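Local coordinates for putative diflavin flavoprotein A 3 (Synechocystis sp., PDB 6H0D) that probably carries electrons from NADH to oxygen, reducing it to water, and is present here as its flavodiiron core, a metallo-beta-lactamase-like domain followed by a flavodoxin-like one, at residues A[9-14]-A[163-168]; A[258-263]-A[285-290]. All blocks are in the same frame, centred on the assembly; numbering follows the deposited sequence.

Contact 1: A[9-14]-A[163-168]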
loop_
_atom_site.group_PDB
_atom_site.type_symbol
_atom_site.label_atom_id
_atom_site.label_comp_id
_atom_site.label_asym_id
_atom_site.label_seq_id
_atom_site.Cartn_x
_atom_site.Cartn_y
_atom_site.Cartn_z
ATOM N N PRO A 9 -10.254 -24.068 -3.364
ATOM C CA PRO A 9 -9.345 -24.328 -4.488
ATOM C C PRO A 9 -9.697 -23.359 -5.589
ATOM O O PRO A 9 -10.880 -23.102 -5.775
ATOM C CB PRO A 9 -9.648 -25.783 -4.882
ATOM C CG PRO A 9 -10.980 -26.056 -4.349
ATOM C CD PRO A 9 -11.172 -25.198 -3.130
ATOM N N ILE A 10 -8.720 -22.797 -6.289
ATOM C CA ILE A 10 -9.065 -21.779 -7.258
ATOM C C ILE A 10 -8.498 -22.061 -8.627
ATOM O O ILE A 10 -8.955 -21.487 -9.600
ATOM C CB ILE A 10 -8.610 -20.393 -6.788
ATOM C CG1 ILE A 10 -7.083 -20.311 -6.663
ATOM C CG2 ILE A 10 -9.307 -20.036 -5.479
ATOM C CD1 ILE A 10 -6.554 -18.852 -6.400
ATOM N N ALA A 11 -7.503 -22.936 -8.707
ATOM C CA ALA A 11 -6.892 -23.315 -9.992
ATOM C C ALA A 11 -6.033 -24.532 -9.733
ATOM O O ALA A 11 -5.914 -24.966 -8.586
ATOM C CB ALA A 11 -6.061 -22.176 -10.601
ATOM N N VAL A 12 -5.452 -25.105 -10.779
ATOM C CA VAL A 12 -4.764 -26.364 -10.573
ATOM C C VAL A 12 -3.609 -26.102 -9.604
ATOM O O VAL A 12 -2.861 -25.114 -9.749
ATOM C CB VAL A 12 -4.297 -27.021 -11.920
ATOM C CG1 VAL A 12 -3.464 -26.101 -12.725
ATOM C CG2 VAL A 12 -3.507 -28.256 -11.639
ATOM N N ASP A 13 -3.543 -26.948 -8.572
ATOM C CA ASP A 13 -2.515 -26.899 -7.531
ATOM C C ASP A 13 -2.595 -25.631 -6.671
ATOM O O ASP A 13 -1.709 -25.373 -5.855
ATOM C CB ASP A 13 -1.119 -27.003 -8.149
ATOM C CG ASP A 13 -0.948 -28.254 -8.984
ATOM O OD1 ASP A 13 -1.093 -29.367 -8.424
ATOM O OD2 ASP A 13 -0.694 -28.113 -10.201
ATOM N N THR A 14 -3.660 -24.855 -6.836
ATOM C CA THR A 14 -3.716 -23.533 -6.224
ATOM C C THR A 14 -4.932 -23.334 -5.313
ATOM O O THR A 14 -6.089 -23.533 -5.708
ATOM C CB THR A 14 -3.719 -22.445 -7.298
ATOM O OG1 THR A 14 -2.626 -22.657 -8.190
ATOM C CG2 THR A 14 -3.559 -21.088 -6.678
ATOM N N PRO A 163 1.825 -18.890 -15.260
ATOM C CA PRO A 163 1.304 -19.241 -16.583
ATOM C C PRO A 163 0.498 -20.539 -16.599
ATOM O O PRO A 163 -0.376 -20.657 -17.464
ATOM C CB PRO A 163 2.564 -19.371 -17.437
ATOM C CG PRO A 163 3.660 -19.613 -16.489
ATOM C CD PRO A 163 3.295 -18.850 -15.243
ATOM N N ARG A 164 0.751 -21.478 -15.687
ATOM C CA ARG A 164 -0.038 -22.718 -15.682
ATOM C C ARG A 164 -1.512 -22.416 -15.396
ATOM O O ARG A 164 -2.416 -23.057 -15.955
ATOM C CB ARG A 164 0.517 -23.716 -14.663
ATOM C CG ARG A 164 -0.349 -24.976 -14.443
ATOM C CD ARG A 164 -0.373 -25.904 -15.663
ATOM N NE ARG A 164 -1.306 -27.042 -15.543
ATOM C CZ ARG A 164 -2.576 -27.039 -15.974
ATOM N NH1 ARG A 164 -3.109 -25.965 -16.555
ATOM N NH2 ARG A 164 -3.330 -28.117 -15.821
ATOM N N THR A 165 -1.759 -21.419 -14.551
ATOM C CA THR A 165 -3.126 -21.109 -14.141
ATOM C C THR A 165 -3.659 -19.780 -14.709
ATOM O O THR A 165 -4.848 -19.460 -14.555
ATOM C CB THR A 165 -3.222 -21.058 -12.613
ATOM O OG1 THR A 165 -2.390 -19.989 -12.134
ATOM C CG2 THR A 165 -2.747 -22.380 -11.997
ATOM N N GLU A 166 -2.777 -19.014 -15.358
ATOM C CA GLU A 166 -3.127 -17.690 -15.876
ATOM C C GLU A 166 -3.618 -16.762 -14.756
ATOM O O GLU A 166 -4.478 -15.900 -14.971
ATOM C CB GLU A 166 -4.177 -17.798 -16.987
ATOM C CG GLU A 166 -3.575 -18.185 -18.323
ATOM C CD GLU A 166 -4.523 -18.949 -19.224
ATOM O OE1 GLU A 166 -5.451 -19.631 -18.720
ATOM O OE2 GLU A 166 -4.319 -18.874 -20.450
ATOM N N ILE A 167 -3.064 -16.949 -13.555
ATOM C CA ILE A 167 -3.350 -16.068 -12.442
ATOM C C ILE A 167 -2.231 -15.056 -12.283
ATOM O O ILE A 167 -1.034 -15.401 -12.260
ATOM C CB ILE A 167 -3.503 -16.831 -11.123
ATOM C CG1 ILE A 167 -4.652 -17.833 -11.227
ATOM C CG2 ILE A 167 -3.671 -15.837 -9.930
ATOM C CD1 ILE A 167 -4.757 -18.732 -10.001
ATOM N N LEU A 168 -2.628 -13.800 -12.161
ATOM C CA LEU A 168 -1.713 -12.733 -11.793
ATOM C C LEU A 168 -1.952 -12.401 -10.330
ATOM O O LEU A 168 -3.073 -12.041 -9.951
ATOM C CB LEU A 168 -1.954 -11.543 -12.700
ATOM C CG LEU A 168 -0.951 -10.419 -12.866
ATOM C CD1 LEU A 168 0.510 -10.896 -12.760
ATOM C CD2 LEU A 168 -1.253 -9.867 -14.250
HETATM O O HOH W 1 -1.543 -20.415 -9.592
#

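Contact 2: A[258-263]-A[285-290]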
loop_
_atom_site.group_PDB
_atom_site.type_symbol
_atom_site.label_atom_id
_atom_site.label_comp_id
_atom_site.label_asym_id
_atom_site.label_seq_id
_atom_site.Cartn_x
_atom_site.Cartn_y
_atom_site.Cartn_z
ATOM N N VAL A 258 -1.224 18.401 -6.071
ATOM C CA VAL A 258 -0.524 18.693 -4.827
ATOM C C VAL A 258 0.563 17.649 -4.594
ATOM O O VAL A 258 0.287 16.450 -4.675
ATOM C CB VAL A 258 -1.473 18.716 -3.595
ATOM C CG1 VAL A 258 -0.685 19.016 -2.293
ATOM C CG2 VAL A 258 -2.583 19.712 -3.798
ATOM N N ALA A 259 1.791 18.109 -4.313
ATOM C CA ALA A 259 2.887 17.240 -3.885
ATOM C C ALA A 259 2.762 16.977 -2.378
ATOM O O ALA A 259 2.824 17.899 -1.571
ATOM C CB ALA A 259 4.232 17.871 -4.217
ATOM N N LEU A 260 2.531 15.732 -1.993
ATOM C CA LEU A 260 2.343 15.429 -0.582
ATOM C C LEU A 260 3.524 14.601 -0.194
ATOM O O LEU A 260 3.586 13.405 -0.537
ATOM C CB LEU A 260 1.037 14.680 -0.299
ATOM C CG LEU A 260 0.537 14.720 1.154
ATOM C CD1 LEU A 260 -0.920 14.343 1.204
ATOM C CD2 LEU A 260 1.295 13.766 2.022
ATOM N N ILE A 261 4.450 15.247 0.513
ATOM C CA ILE A 261 5.708 14.635 0.887
ATOM C C ILE A 261 5.681 14.209 2.340
ATOM O O ILE A 261 5.478 15.039 3.223
ATOM C CB ILE A 261 6.855 15.613 0.667
ATOM C CG1 ILE A 261 6.927 15.973 -0.813
ATOM C CG2 ILE A 261 8.155 15.033 1.177
ATOM C CD1 ILE A 261 7.940 17.028 -1.112
ATOM N N TYR A 262 5.871 12.926 2.611
ATOM C CA TYR A 262 5.795 12.496 4.003
ATOM C C TYR A 262 6.803 11.424 4.347
ATOM O O TYR A 262 7.445 10.850 3.478
ATOM C CB TYR A 262 4.396 11.972 4.325
ATOM C CG TYR A 262 4.096 10.675 3.622
ATOM C CD1 TYR A 262 3.719 10.663 2.273
ATOM C CD2 TYR A 262 4.227 9.457 4.287
ATOM C CE1 TYR A 262 3.467 9.479 1.616
ATOM C CE2 TYR A 262 3.979 8.269 3.636
ATOM C CZ TYR A 262 3.602 8.287 2.302
ATOM O OH TYR A 262 3.354 7.100 1.653
ATOM N N ALA A 263 6.918 11.161 5.636
ATOM C CA ALA A 263 7.658 10.011 6.148
ATOM C C ALA A 263 6.939 9.467 7.407
ATOM O O ALA A 263 6.149 10.190 8.052
ATOM C CB ALA A 263 9.096 10.395 6.466
ATOM N N VAL A 285 -8.672 17.576 -7.115
ATOM C CA VAL A 285 -7.280 17.978 -7.254
ATOM C C VAL A 285 -6.387 16.742 -7.123
ATOM O O VAL A 285 -6.570 15.956 -6.194
ATOM C CB VAL A 285 -6.909 19.031 -6.200
ATOM C CG1 VAL A 285 -5.412 19.294 -6.188
ATOM C CG2 VAL A 285 -7.687 20.323 -6.457
ATOM N N ALA A 286 -5.462 16.556 -8.065
ATOM C CA ALA A 286 -4.580 15.387 -8.067
ATOM C C ALA A 286 -3.611 15.478 -6.906
ATOM O O ALA A 286 -3.252 16.586 -6.482
ATOM C CB ALA A 286 -3.800 15.275 -9.382
ATOM N N VAL A 287 -3.177 14.317 -6.414
ATOM C CA VAL A 287 -2.118 14.252 -5.419
ATOM C C VAL A 287 -1.003 13.357 -5.931
ATOM O O VAL A 287 -1.267 12.278 -6.442
ATOM C CB VAL A 287 -2.613 13.706 -4.060
ATOM C CG1 VAL A 287 -1.441 13.567 -3.083
ATOM C CG2 VAL A 287 -3.731 14.598 -3.469
ATOM N N THR A 288 0.230 13.842 -5.824
ATOM C CA THR A 288 1.426 13.038 -6.011
ATOM C C THR A 288 2.049 12.808 -4.641
ATOM O O THR A 288 2.747 13.670 -4.079
ATOM C CB THR A 288 2.426 13.703 -6.953
ATOM O OG1 THR A 288 1.823 13.832 -8.249
ATOM C CG2 THR A 288 3.711 12.870 -7.057
ATOM N N ALA A 289 1.742 11.645 -4.087
ATOM C CA ALA A 289 2.275 11.278 -2.820
ATOM C C ALA A 289 3.768 10.933 -3.018
ATOM O O ALA A 289 4.152 10.297 -4.003
ATOM C CB ALA A 289 1.487 10.125 -2.247
ATOM N N ILE A 290 4.603 11.397 -2.097
ATOM C CA ILE A 290 6.032 11.118 -2.098
ATOM C C ILE A 290 6.385 10.587 -0.705
ATOM O O ILE A 290 6.220 11.298 0.308
ATOM C CB ILE A 290 6.886 12.402 -2.390
ATOM C CG1 ILE A 290 6.554 13.035 -3.745
ATOM C CG2 ILE A 290 8.377 12.130 -2.237
ATOM C CD1 ILE A 290 7.201 12.354 -4.891
#

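Contact 1: A[9-14]-A[163-168]
Two turns at the edge of the metallo-beta-lactamase-like domain meet here, and V12 of one rests on R164 of the other. V12 CG1 sits over the centre of one face of the R164 guanidinium, 3.5 Å from CZ. R164 CG stands anti to its own N (chi1 172°), and the bend at chi2 (68°) brings the flat group under the valine methyl. Behind this pair T165 CG2 packs against A11 CB at 3.6 Å. T165 CG2 also lies 3.5 Å from V12 O.

The first turn is a type II beta turn, A11 to T14, closing the hairpin of strands 4-11 and 14-21. A classic beta bulge, I10 and A11 facing T14, overlaps the turn. The second turn joins strands 158-162 and 167-171 of the other sheet, so the contact bridges the two sheets of the sandwich.

T14 OG1 donates to V12 O at 2.9 Å, from above the carbonyl plane. One water is shared by T14 OG1 at 2.9 Å and T165 OG1 at 2.7 Å. Deeper in, I167 CD1 reaches A11 CB at 3.7 Å and I10 CD1 at 4.0 Å. D13 forms a salt bridge with R140 and a hydrogen bond with H142.

Contact 2: A[258-263]-A[285-290]
V258 to Y262 and A286 to I290 run side by side as parallel strands, their axes 4.6 Å apart and 19° from exact alignment. V258 pairs with V287, A259 with T288, L260 with A289 and I261 with I290.

Five backbone hydrogen bonds hold them. V258 N donates to A286 O, and T288 N returns a bond to V258 O. L260 N then donates to T288 O, and I290 N to L260 O at 2.7 Å. Y262 N closes the set on I290 O at 2.8 Å. Some of the same carbonyls also take CA-H...O contacts, such as V287 CA to V258 O at 3.3 Å.

Apolar contacts add to these bonds. At the start of the pair V258 CG2 meets V285 CG1 at 3.7 Å. On the face of V258, L260, V287 and A289, V287 CG1 touches L260 CB at 3.9 Å. Helix 268-282 packs on L260, V287 and V285; helix 382-401 packs on V258 and V285. On the other face I261 and I290 lie alongside each other and point the same way, with I261 CG1 3.9 Å from I290 CB. T288 OG1 on this face bonds to K306 and N257.

The aromatic contact is at the C-terminal end. Y262 CG lies between the backbone N and the carbonyl carbon (chi1 69°), which carries the ring across toward the neighbouring strand. Y262 ring atom CD1 comes 3.2 Å from I290 O, and A289 CB lies at the ring edge.

Strand 286-291 is the outermost strand of this parallel sheet. It follows strand 257-262 through helix 268-282, forming the first beta-alpha-beta crossover of the flavodoxin-like domain, whose strand order is 2-1-3-4-5.

How the contacts relate
The two contacts belong to different domains and do not touch. Their centres are 37 Å apart, with the nearest atoms about 23 Å apart, and they lie on opposite sides of the chain's centre. Contact 1 closes before contact 2 opens along the sequence. It spans 148 intervening residues and ties the two sheets of the metallo-beta-lactamase-like domain at their margin. Contact 2 spans only 21 residues, mostly one helix, and joins neighbouring strands within one buried sheet. In flavodiiron proteins the first domain holds the metal site and the second binds FMN; here contact 1 lies in the first kind of domain and contact 2 in the second.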